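Local atomic coordinates of beta-lactamase (Sebaldella termitidis, PDB entry 6N1N), a protein that probably hydrolyses beta-lactam antibiotics to substituted beta-amino acids, as a member of the class D beta-lactamase family that confers antibiotic resistance. Residues 45-50 against 196-201; 129-134 against 138-143; 220-223 against 227-230. All blocks are in the same frame, centred on the assembly; numbering follows the deposited sequence.

Contacts 1 and 2 both lie near S51, the predicted acyl-ester serine: the side chain of L48 lies about 9 Å from that of S51 and that of L143 about 11 Å. Their centres are about 13 Å apart and they touch, with P49 CD 3.2 Å from L143 O. W138 of contact 2 is hydrogen-bonded to the carboxylated lysine at position 54. Contact 3 lies away from this site, its centre about 11 Å from that of contact 1. Those two share a sheet: the neighbouring strands 198-209 and 212-222 are joined by a probable hydrogen bond, N199 N to N222 O, 2.8 Å. Contacts 2 and 3 do not meet, their nearest atoms about 12 Å apart.

Contact 1 (45-50 against 196-201); sequences IRRLPA and GAENII
R47 reaches from the loop onto the start of strand 198-209, where its guanidinium meets the carboxylate of E198 and its aliphatic part lies on I200. Its chain, extended from CG to NE with CG anti to the carbonyl carbon (chi1 -61°), carries the guanidinium across. The salt bridge runs from R47 NH2 to E198 OE1 at 3.0 Å, bent, with an N-H...O angle of 134°. The two flat groups are turned 73° against each other, and OE1 is approached from above the carboxylate plane. A water closes a second path: it lies in the guanidinium plane, 3.3 Å from R47 NH1, and donates to E198 OE1 at 2.8 Å. On one face of the guanidinium lies I200 CD1, which also comes to 3.3 Å from R47 CD. In this class D beta-lactamase, the contact ties the loop leading to the predicted nucleophile S51 to the central sheet of the transpeptidase-like fold. L48 CD2 touches I200 CG1 at 4.4 Å. The principal polar partner of R47 is E195, whose OE1 forms a salt bridge with NH1 and whose OE2 accepts from L48 N. I221 of strand 212-222 packs against R47, E198 and I200.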
loop_
_atom_site.group_PDB
_atom_site.type_symbol
_atom_site.label_atom_id
_atom_site.label_comp_id
_atom_site.label_asym_id
_atom_site.label_seq_id
_atom_site.Cartn_x
_atom_site.Cartn_y
_atom_site.Cartn_z
ATOM N N ILE A 45 -8.289 -1.651 -12.977
ATOM C CA ILE A 45 -9.486 -1.130 -12.321
ATOM C C ILE A 45 -9.117 -0.387 -11.040
ATOM O O ILE A 45 -8.464 -0.940 -10.145
ATOM C CB ILE A 45 -10.472 -2.274 -12.041
ATOM C CG1 ILE A 45 -10.944 -2.911 -13.363
ATOM C CG2 ILE A 45 -11.655 -1.779 -11.254
ATOM C CD1 ILE A 45 -11.739 -4.179 -13.171
ATOM N N ARG A 46 -9.585 0.867 -10.934
ATOM C CA ARG A 46 -9.295 1.690 -9.766
ATOM C C ARG A 46 -10.283 1.422 -8.641
ATOM O O ARG A 46 -11.490 1.284 -8.876
ATOM C CB ARG A 46 -9.354 3.170 -10.132
ATOM C CG ARG A 46 -8.225 3.623 -11.044
ATOM C CD ARG A 46 -8.347 5.090 -11.373
ATOM N NE ARG A 46 -7.202 5.615 -12.111
ATOM C CZ ARG A 46 -7.245 6.668 -12.915
ATOM N NH1 ARG A 46 -8.378 7.341 -13.122
ATOM N NH2 ARG A 46 -6.145 7.062 -13.520
ATOM N N ARG A 47 -9.757 1.367 -7.404
ATOM C CA ARG A 47 -10.577 1.297 -6.198
ATOM C C ARG A 47 -9.926 2.156 -5.121
ATOM O O ARG A 47 -8.751 2.518 -5.229
ATOM C CB ARG A 47 -10.760 -0.134 -5.698
ATOM C CG ARG A 47 -11.468 -1.015 -6.722
ATOM C CD ARG A 47 -11.945 -2.258 -6.106
ATOM N NE ARG A 47 -12.691 -3.127 -7.013
ATOM C CZ ARG A 47 -14.018 -3.167 -7.117
ATOM N NH1 ARG A 47 -14.790 -2.362 -6.399
ATOM N NH2 ARG A 47 -14.582 -4.034 -7.948
ATOM N N LEU A 48 -10.683 2.462 -4.047
ATOM C CA LEU A 48 -10.136 3.288 -2.981
ATOM C C LEU A 48 -8.864 2.643 -2.423
ATOM O O LEU A 48 -8.772 1.410 -2.339
ATOM C CB LEU A 48 -11.147 3.516 -1.844
ATOM C CG LEU A 48 -11.335 2.477 -0.722
ATOM C CD1 LEU A 48 -12.224 3.102 0.374
ATOM C CD2 LEU A 48 -11.955 1.229 -1.259
ATOM N N PRO A 49 -7.846 3.451 -2.090
ATOM C CA PRO A 49 -6.596 2.880 -1.554
ATOM C C PRO A 49 -6.670 2.444 -0.104
ATOM O O PRO A 49 -5.864 1.596 0.315
ATOM C CB PRO A 49 -5.603 4.030 -1.695
ATOM C CG PRO A 49 -6.477 5.272 -1.635
ATOM C CD PRO A 49 -7.692 4.883 -2.415
ATOM N N ALA A 50 -7.581 3.020 0.670
ATOM C CA ALA A 50 -7.644 2.798 2.107
ATOM C C ALA A 50 -6.255 2.958 2.711
ATOM O O ALA A 50 -5.550 3.886 2.343
ATOM C CB ALA A 50 -8.284 1.449 2.404
ATOM N N GLY A 196 -19.752 -0.445 -2.381
ATOM C CA GLY A 196 -20.997 -1.171 -2.641
ATOM C C GLY A 196 -21.061 -2.431 -1.804
ATOM O O GLY A 196 -20.956 -2.392 -0.583
ATOM N N ALA A 197 -21.215 -3.592 -2.463
ATOM C CA ALA A 197 -21.308 -4.870 -1.780
ATOM C C ALA A 197 -19.990 -5.609 -1.756
ATOM O O ALA A 197 -19.946 -6.757 -1.297
ATOM C CB ALA A 197 -22.364 -5.749 -2.456
ATOM N N GLU A 198 -18.925 -4.994 -2.263
ATOM C CA GLU A 198 -17.643 -5.652 -2.426
ATOM C C GLU A 198 -16.643 -5.136 -1.398
ATOM O O GLU A 198 -16.320 -3.942 -1.379
ATOM C CB GLU A 198 -17.123 -5.433 -3.842
ATOM C CG GLU A 198 -18.040 -6.026 -4.902
ATOM C CD GLU A 198 -17.474 -5.889 -6.277
ATOM O OE1 GLU A 198 -17.206 -4.745 -6.710
ATOM O OE2 GLU A 198 -17.277 -6.933 -6.918
ATOM N N ASN A 199 -16.143 -6.041 -0.560
ATOM C CA ASN A 199 -15.014 -5.730 0.310
ATOM C C ASN A 199 -13.722 -5.783 -0.498
ATOM O O ASN A 199 -13.509 -6.705 -1.282
ATOM C CB ASN A 199 -14.933 -6.724 1.460
ATOM C CG ASN A 199 -16.162 -6.680 2.355
ATOM O OD1 ASN A 199 -16.578 -5.626 2.782
ATOM N ND2 ASN A 199 -16.731 -7.840 2.641
ATOM N N ILE A 200 -12.866 -4.787 -0.284
ATOM C CA ILE A 200 -11.637 -4.580 -1.029
ATOM C C ILE A 200 -10.476 -4.738 -0.042
ATOM O O ILE A 200 -10.377 -3.982 0.926
ATOM C CB ILE A 200 -11.593 -3.185 -1.686
ATOM C CG1 ILE A 200 -12.882 -2.853 -2.445
ATOM C CG2 ILE A 200 -10.329 -3.050 -2.567
ATOM C CD1 ILE A 200 -13.227 -3.792 -3.507
ATOM N N ILE A 201 -9.596 -5.705 -0.297
ATOM C CA ILE A 201 -8.490 -5.994 0.599
ATOM C C ILE A 201 -7.198 -5.934 -0.206
ATOM O O ILE A 201 -6.952 -6.789 -1.065
ATOM C CB ILE A 201 -8.653 -7.356 1.300
ATOM C CG1 ILE A 201 -9.984 -7.354 2.096
ATOM C CG2 ILE A 201 -7.463 -7.643 2.168
ATOM C CD1 ILE A 201 -10.352 -8.719 2.674
HETATM O O HOH W 1 -18.029 -2.263 -5.813
#

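Contact 2 (129-134 against 138-143); sequences IVSEKK and WIDRSL
S131 and K133 both give hydrogen bonds to one carboxylate oxygen, OD2 of D140, across the surface loop. S131 OG donates at 2.6 Å, using the syn lone pair of OD2. The ammonium of K133 arrives differently: NZ sits 2.7 Å from D140 OD2 but above the carboxylate plane, 46° out of it. To get there the lysine chain bends at chi3 (-145°) and chi4 (112°), folding round the oxygen and bringing its CD to 3.1 Å from D140 OD2.

The other carboxylate oxygen serves its own segment. D140 OD1 takes S142 OG on its syn lone pair at 2.6 Å and S142 N from above the plane at 2.9 Å. With two donors on each oxygen, the D140 carboxylate is gripped by four bonds that should fix its rotation, and the neighbouring ammonium would be expected to stabilise its negative charge.

Two side-chain-to-backbone turns shape this part of the protein, the long connection between helices 113-122 and 147-159. The D140 OD1 bond to S142 N makes an Asx turn; K133 N donates to S131 OG to make an ST turn, in which the serine hydroxyl both accepts from its own segment and donates across to D140. K133 is also the centre of an inverse gamma turn.

Van der Waals contacts add to this. S131 CB and S142 CB stand 3.6 Å apart, while L143 CB lies 3.3 Å from I129 O. I129 CB approaches S142 O at 3.7 Å, and that carbonyl takes a hydrogen bond from N127. The buried L143 packs on F53 and Y125; the W138 ring meets that of F53 nearly parallel, and its NE1 donates to OQ2 of the carboxylated lysine.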
loop_
_atom_site.group_PDB
_atom_site.type_symbol
_atom_site.label_atom_id
_atom_site.label_comp_id
_atom_site.label_asym_id
_atom_site.label_seq_id
_atom_site.Cartn_x
_atom_site.Cartn_y
_atom_site.Cartn_z
ATOM N N ILE A 129 -8.103 12.376 -7.126
ATOM C CA ILE A 129 -9.258 13.101 -6.584
ATOM C C ILE A 129 -9.137 13.268 -5.067
ATOM O O ILE A 129 -8.913 12.295 -4.340
ATOM C CB ILE A 129 -10.577 12.379 -6.925
ATOM C CG1 ILE A 129 -10.748 12.118 -8.421
ATOM C CG2 ILE A 129 -11.781 13.181 -6.374
ATOM C CD1 ILE A 129 -10.828 13.314 -9.269
ATOM N N VAL A 130 -9.338 14.497 -4.593
ATOM C CA VAL A 130 -9.486 14.833 -3.172
ATOM C C VAL A 130 -10.882 15.419 -2.988
ATOM O O VAL A 130 -11.191 16.463 -3.569
ATOM C CB VAL A 130 -8.415 15.840 -2.723
ATOM C CG1 VAL A 130 -8.581 16.241 -1.274
ATOM C CG2 VAL A 130 -7.001 15.268 -2.972
ATOM N N SER A 131 -11.720 14.748 -2.187
ATOM C CA SER A 131 -13.055 15.233 -1.849
ATOM C C SER A 131 -12.960 16.441 -0.914
ATOM O O SER A 131 -11.884 16.962 -0.622
ATOM C CB SER A 131 -13.869 14.130 -1.188
ATOM O OG SER A 131 -13.265 13.811 0.053
ATOM N N GLU A 132 -14.115 16.879 -0.395
ATOM C CA GLU A 132 -14.114 17.928 0.615
ATOM C C GLU A 132 -13.669 17.399 1.973
ATOM O O GLU A 132 -13.428 18.203 2.883
ATOM C CB GLU A 132 -15.509 18.565 0.713
ATOM C CG GLU A 132 -16.555 17.789 1.498
ATOM C CD GLU A 132 -17.030 16.507 0.850
ATOM O OE1 GLU A 132 -16.577 16.154 -0.259
ATOM O OE2 GLU A 132 -17.880 15.844 1.478
ATOM N N LYS A 133 -13.536 16.078 2.112
ATOM C CA LYS A 133 -13.130 15.437 3.368
ATOM C C LYS A 133 -11.608 15.350 3.321
ATOM O O LYS A 133 -11.017 14.309 3.024
ATOM C CB LYS A 133 -13.762 14.057 3.526
ATOM C CG LYS A 133 -15.293 13.987 3.434
ATOM C CD LYS A 133 -15.768 12.532 3.305
ATOM C CE LYS A 133 -17.013 12.384 2.420
ATOM N NZ LYS A 133 -16.754 11.655 1.124
ATOM N N LYS A 134 -10.962 16.476 3.558
ATOM C CA LYS A 134 -9.568 16.557 3.145
ATOM C C LYS A 134 -8.637 15.859 4.123
ATOM O O LYS A 134 -7.445 15.753 3.836
ATOM C CB LYS A 134 -9.167 18.021 2.920
ATOM C CG LYS A 134 -8.652 18.789 4.115
ATOM C CD LYS A 134 -7.362 19.497 3.721
ATOM C CE LYS A 134 -6.890 20.436 4.800
ATOM N NZ LYS A 134 -6.442 19.668 5.986
ATOM N N TRP A 138 -8.716 9.306 1.360
ATOM C CA TRP A 138 -8.192 8.018 0.955
ATOM C C TRP A 138 -9.037 6.861 1.453
ATOM O O TRP A 138 -8.777 5.722 1.051
ATOM C CB TRP A 138 -6.737 7.874 1.418
ATOM C CG TRP A 138 -6.525 7.980 2.869
ATOM C CD1 TRP A 138 -6.472 6.946 3.747
ATOM C CD2 TRP A 138 -6.275 9.170 3.631
ATOM N NE1 TRP A 138 -6.204 7.401 5.010
ATOM C CE2 TRP A 138 -6.108 8.765 4.981
ATOM C CE3 TRP A 138 -6.189 10.529 3.318
ATOM C CZ2 TRP A 138 -5.847 9.672 6.010
ATOM C CZ3 TRP A 138 -5.955 11.429 4.356
ATOM C CH2 TRP A 138 -5.777 10.992 5.679
ATOM N N ILE A 139 -10.072 7.133 2.259
ATOM C CA ILE A 139 -10.978 6.100 2.752
ATOM C C ILE A 139 -12.437 6.350 2.382
ATOM O O ILE A 139 -13.286 5.516 2.701
ATOM C CB ILE A 139 -10.855 5.901 4.278
ATOM C CG1 ILE A 139 -11.049 7.208 5.029
ATOM C CG2 ILE A 139 -9.505 5.324 4.660
ATOM C CD1 ILE A 139 -11.162 7.033 6.542
ATOM N N ASP A 140 -12.757 7.444 1.692
ATOM C CA ASP A 140 -14.151 7.802 1.424
ATOM C C ASP A 140 -14.623 7.511 -0.004
ATOM O O ASP A 140 -15.746 7.902 -0.374
ATOM C CB ASP A 140 -14.384 9.273 1.770
ATOM C CG ASP A 140 -13.772 10.249 0.770
ATOM O OD1 ASP A 140 -13.010 9.842 -0.134
ATOM O OD2 ASP A 140 -14.088 11.454 0.893
ATOM N N ARG A 141 -13.808 6.827 -0.805
ATOM C CA ARG A 141 -14.102 6.403 -2.181
ATOM C C ARG A 141 -13.917 7.523 -3.208
ATOM O O ARG A 141 -14.155 7.293 -4.415
ATOM C CB ARG A 141 -15.516 5.801 -2.298
ATOM C CG ARG A 141 -15.821 4.804 -1.177
ATOM C CD ARG A 141 -17.095 3.996 -1.383
ATOM N NE ARG A 141 -18.299 4.818 -1.498
ATOM C CZ ARG A 141 -18.891 5.443 -0.483
ATOM N NH1 ARG A 141 -18.389 5.370 0.746
ATOM N NH2 ARG A 141 -19.989 6.156 -0.703
ATOM N N SER A 142 -13.465 8.709 -2.804
ATOM C CA SER A 142 -13.173 9.763 -3.776
ATOM C C SER A 142 -11.911 9.392 -4.529
ATOM O O SER A 142 -11.942 9.134 -5.749
ATOM C CB SER A 142 -13.047 11.125 -3.087
ATOM O OG SER A 142 -12.014 11.183 -2.125
ATOM N N LEU A 143 -10.783 9.348 -3.833
ATOM C CA LEU A 143 -9.526 8.890 -4.412
ATOM C C LEU A 143 -9.570 7.396 -4.716
ATOM O O LEU A 143 -10.003 6.582 -3.896
ATOM C CB LEU A 143 -8.372 9.200 -3.456
ATOM C CG LEU A 143 -6.963 8.816 -3.928
ATOM C CD1 LEU A 143 -6.586 9.565 -5.202
ATOM C CD2 LEU A 143 -5.924 9.146 -2.871
#

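Contact 3 (220-223 against 227-230); sequences IINA and RNSY
The side-chain amides of N222 and N228 meet almost in one plane, their flat groups only 12° apart. N222 is the donor: its ND2 gives a hydrogen to N228 OD1 at 3.1 Å, and the bond is fairly straight, with an N-H...O angle of 163°. The donor lies in the carbonyl plane of N228 and on a lone pair; the acceptor likewise lies in the amide plane of N222. Each amide therefore meets the other flat, with neither set above the other's face. N222 has its CG opposite the backbone N (chi1 172°), which carries the amide out from the strand end toward the first turn of the helix and brings ND2 to 3.5 Å from N228 CA. The contact spans the turn between strand 212-222, in the middle of the sheet, and the C-terminal helix 228-245, which packs against that sheet. ND2 of N222 also donates to the backbone carbonyl of S224, inside the turn, so one amide nitrogen is bonded both to the turn and to a residue of the helix. R227 lies alongside: its CB comes within 4.4 Å of N222 OD1, and N222 ND2 stands 4.1 Å from R227 C. N228 packs on N199 and I201 of the adjacent strand 198-209, and L231 of the helix touches N222.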
loop_
_atom_site.group_PDB
_atom_site.type_symbol
_atom_site.label_atom_id
_atom_site.label_comp_id
_atom_site.label_asym_id
_atom_site.label_seq_id
_atom_site.Cartn_x
_atom_site.Cartn_y
_atom_site.Cartn_z
ATOM N N ILE A 220 -7.799 -8.234 -3.186
ATOM C CA ILE A 220 -8.831 -9.236 -3.030
ATOM C C ILE A 220 -10.176 -8.546 -3.058
ATOM O O ILE A 220 -10.368 -7.507 -2.406
ATOM C CB ILE A 220 -8.638 -9.989 -1.702
ATOM C CG1 ILE A 220 -7.310 -10.751 -1.753
ATOM C CG2 ILE A 220 -9.825 -10.895 -1.387
ATOM C CD1 ILE A 220 -6.853 -11.225 -0.403
ATOM N N ILE A 221 -11.103 -9.115 -3.818
ATOM C CA ILE A 221 -12.494 -8.696 -3.816
ATOM C C ILE A 221 -13.284 -9.813 -3.159
ATOM O O ILE A 221 -13.170 -10.975 -3.555
ATOM C CB ILE A 221 -13.022 -8.419 -5.232
ATOM C CG1 ILE A 221 -12.125 -7.426 -5.963
ATOM C CG2 ILE A 221 -14.477 -7.948 -5.165
ATOM C CD1 ILE A 221 -12.019 -6.076 -5.290
ATOM N N ASN A 222 -14.053 -9.468 -2.146
ATOM C CA ASN A 222 -14.778 -10.459 -1.378
ATOM C C ASN A 222 -16.175 -9.934 -1.131
ATOM O O ASN A 222 -16.337 -8.850 -0.568
ATOM C CB ASN A 222 -14.082 -10.741 -0.056
ATOM C CG ASN A 222 -14.902 -11.609 0.830
ATOM O OD1 ASN A 222 -15.421 -12.653 0.392
ATOM N ND2 ASN A 222 -15.053 -11.196 2.081
ATOM N N ALA A 223 -17.172 -10.714 -1.540
ATOM C CA ALA A 223 -18.561 -10.412 -1.244
ATOM C C ALA A 223 -19.053 -11.062 0.046
ATOM O O ALA A 223 -20.104 -10.660 0.557
ATOM C CB ALA A 223 -19.442 -10.863 -2.409
ATOM N N ARG A 227 -16.555 -14.494 5.488
ATOM C CA ARG A 227 -15.178 -14.852 5.165
ATOM C C ARG A 227 -14.200 -13.686 5.243
ATOM O O ARG A 227 -12.988 -13.893 5.103
ATOM C CB ARG A 227 -15.115 -15.493 3.773
ATOM C CG ARG A 227 -15.614 -16.934 3.754
ATOM C CD ARG A 227 -15.115 -17.681 2.524
ATOM N NE ARG A 227 -15.568 -17.035 1.298
ATOM C CZ ARG A 227 -16.673 -17.368 0.634
ATOM N NH1 ARG A 227 -17.010 -16.704 -0.466
ATOM N NH2 ARG A 227 -17.435 -18.361 1.062
ATOM N N ASN A 228 -14.673 -12.477 5.529
ATOM C CA ASN A 228 -13.805 -11.314 5.375
ATOM C C ASN A 228 -12.685 -11.305 6.418
ATOM O O ASN A 228 -11.545 -10.960 6.100
ATOM C CB ASN A 228 -14.633 -10.035 5.449
ATOM C CG ASN A 228 -13.936 -8.862 4.791
ATOM O OD1 ASN A 228 -13.803 -8.816 3.575
ATOM N ND2 ASN A 228 -13.451 -7.944 5.601
ATOM N N SER A 229 -12.983 -11.667 7.660
ATOM C CA SER A 229 -11.954 -11.600 8.692
ATOM C C SER A 229 -10.821 -12.569 8.400
ATOM O O SER A 229 -9.651 -12.239 8.595
ATOM C CB SER A 229 -12.561 -11.880 10.065
ATOM O OG SER A 229 -13.400 -10.804 10.439
ATOM N N TYR A 230 -11.147 -13.771 7.926
ATOM C CA TYR A 230 -10.103 -14.698 7.505
ATOM C C TYR A 230 -9.229 -14.086 6.419
ATOM O O TYR A 230 -7.990 -14.172 6.462
ATOM C CB TYR A 230 -10.724 -15.990 7.001
ATOM C CG TYR A 230 -9.686 -16.913 6.444
ATOM C CD1 TYR A 230 -8.849 -17.613 7.294
ATOM C CD2 TYR A 230 -9.515 -17.051 5.083
ATOM C CE1 TYR A 230 -7.904 -18.449 6.811
ATOM C CE2 TYR A 230 -8.538 -17.895 4.571
ATOM C CZ TYR A 230 -7.742 -18.589 5.455
ATOM O OH TYR A 230 -6.748 -19.446 5.026
#